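Local coordinates for protein NAD-dependent epimerase/dehydratase (Methanobrevibacter ruminantium, PDB 6DNT) that probably interconverts UDP-N-acetylglucosamine and its C4 epimer using bound NAD, and also binds UDP-N-acetylmuramic acid, at residues L165-N170 against I313-K318. Residues are numbered along the deposited sequence; the frame is centred on the assembly and turned at random.
Sequences LKESEN and ISNLDK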
# COMPACT_ATOMS: atom_id res chain seq x y z
N LEU A 165 1.42 -16.68 12.94
CA LEU A 165 1.70 -15.33 12.43
C LEU A 165 0.98 -14.27 13.23
O LEU A 165 -0.24 -14.27 13.32
CB LEU A 165 1.29 -15.19 10.96
CG LEU A 165 2.05 -16.11 10.01
CD1 LEU A 165 1.32 -16.24 8.68
CD2 LEU A 165 3.47 -15.61 9.82
N LYS A 166 1.75 -13.36 13.81
CA LYS A 166 1.20 -12.25 14.56
C LYS A 166 0.93 -11.09 13.62
O LYS A 166 1.61 -10.94 12.60
CB LYS A 166 2.15 -11.83 15.67
CG LYS A 166 2.36 -12.91 16.71
CD LYS A 166 3.20 -12.43 17.89
CE LYS A 166 4.66 -12.22 17.52
NZ LYS A 166 5.33 -13.47 17.04
N GLU A 167 -0.05 -10.26 13.96
CA GLU A 167 -0.41 -9.11 13.13
C GLU A 167 0.73 -8.12 12.96
O GLU A 167 0.78 -7.40 11.98
CB GLU A 167 -1.64 -8.38 13.67
CG GLU A 167 -2.94 -9.19 13.58
CD GLU A 167 -3.24 -10.03 14.81
OE1 GLU A 167 -2.34 -10.22 15.69
OE2 GLU A 167 -4.38 -10.53 14.90
N SER A 168 1.65 -8.09 13.92
CA SER A 168 2.82 -7.22 13.87
C SER A 168 3.89 -7.59 12.84
O SER A 168 4.83 -6.82 12.65
CB SER A 168 3.47 -7.16 15.27
OG SER A 168 3.77 -8.47 15.73
N GLU A 169 3.79 -8.75 12.19
CA GLU A 169 4.72 -9.09 11.12
C GLU A 169 4.66 -8.04 10.00
O GLU A 169 3.61 -7.46 9.73
CB GLU A 169 4.45 -10.49 10.56
CG GLU A 169 4.67 -11.65 11.53
CD GLU A 169 6.12 -11.84 11.96
OE1 GLU A 169 7.03 -11.77 11.12
OE2 GLU A 169 6.34 -12.07 13.16
N ASN A 170 5.80 -7.79 9.37
CA ASN A 170 5.86 -6.92 8.21
C ASN A 170 5.11 -7.53 7.04
O ASN A 170 4.92 -8.75 6.96
CB ASN A 170 7.31 -6.68 7.78
CG ASN A 170 8.04 -5.72 8.70
OD1 ASN A 170 9.12 -6.03 9.20
ND2 ASN A 170 7.48 -4.54 8.91
N ILE A 313 -4.12 -16.03 16.77
CA ILE A 313 -5.45 -15.39 16.93
C ILE A 313 -5.68 -14.77 18.32
O ILE A 313 -6.82 -14.52 18.70
CB ILE A 313 -6.61 -16.34 16.54
CG1 ILE A 313 -6.59 -17.62 17.37
CG2 ILE A 313 -6.56 -16.65 15.06
CD1 ILE A 313 -7.95 -18.27 17.46
N SER A 314 -4.59 -14.47 19.04
CA SER A 314 -4.67 -13.80 20.35
C SER A 314 -5.51 -12.52 20.30
O SER A 314 -6.35 -12.29 21.18
CB SER A 314 -3.26 -13.45 20.85
OG SER A 314 -2.50 -14.63 21.04
N ASN A 315 -5.31 -11.71 19.27
CA ASN A 315 -6.00 -10.43 19.17
C ASN A 315 -7.48 -10.50 18.82
O ASN A 315 -8.15 -9.47 18.82
CB ASN A 315 -5.20 -9.46 18.28
CG ASN A 315 -3.92 -9.01 18.96
OD1 ASN A 315 -3.93 -8.66 20.14
ND2 ASN A 315 -2.81 -9.03 18.25
N LEU A 316 -8.03 -11.69 18.58
CA LEU A 316 -9.49 -11.85 18.55
C LEU A 316 -10.18 -11.43 19.86
O LEU A 316 -11.36 -11.09 19.85
CB LEU A 316 -9.90 -13.27 18.16
CG LEU A 316 -9.71 -13.67 16.70
CD1 LEU A 316 -10.11 -15.12 16.50
CD2 LEU A 316 -10.53 -12.80 15.76
N ASP A 317 -9.43 -11.45 20.96
CA ASP A 317 -9.90 -10.91 22.23
C ASP A 317 -10.30 -9.44 22.13
O ASP A 317 -11.22 -9.01 22.83
CB ASP A 317 -8.84 -11.06 23.34
CG ASP A 317 -8.39 -12.50 23.56
OD1 ASP A 317 -9.05 -13.43 23.05
OD2 ASP A 317 -7.35 -12.70 24.23
N LYS A 318 -9.66 -8.69 21.23
CA LYS A 318 -9.98 -7.27 21.01
C LYS A 318 -11.41 -7.03 20.53
O LYS A 318 -11.93 -5.94 20.74
CB LYS A 318 -9.02 -6.62 20.01
CG LYS A 318 -7.55 -6.61 20.40
CD LYS A 318 -7.30 -5.80 21.66
CE LYS A 318 -5.82 -5.50 21.86
NZ LYS A 318 -5.03 -6.74 22.07
O HOH W 1 -3.20 -12.19 17.32
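Glu-167 and Asn-315 are the one residue pair joining these segments, and their side chains run past each other in opposite senses. ND2 of Asn-315 donates to OE1 of Glu-167 at 2.9 Å, with an N-H...O angle of 159°. The acceptor lies nearly in the amide plane, whereas the donor sits above the carboxylate, 56° out of its plane. Alongside this bond, OE2 of Glu-167 lies 3.6 Å from CB of Asn-315. The bend of the glutamate at chi2 (91°) turns its carboxylate across that CB. A water adds a second bridge: it donates to OE1 of Glu-167 at 2.7 Å and accepts from the backbone N of Asn-315 at 2.9 Å. The other end of the asparagine amide is fixed too, since NZ of Lys-318 donates to OD1 of Asn-315 (2.9 Å). On the strand side, OE2 of Glu-167 accepts a hydrogen bond from the backbone N of Asn-270, and the glutamate side chain also touches Val-268 and Ile-269. Cutting Glu-167 back to an alanine would remove the carboxylate, and is likely to leave Asn-315 ND2, the water and the Asn-270 amide without this shared acceptor group. The geometry describes a buried carboxylate linking a type I beta turn, Lys-166 to Glu-169, and the 3-10 segment starting at Ser-314 to strand 267-271 of the Rossmann-type sheet, with the Glu-167 side chain about 14 Å from the bound NAD.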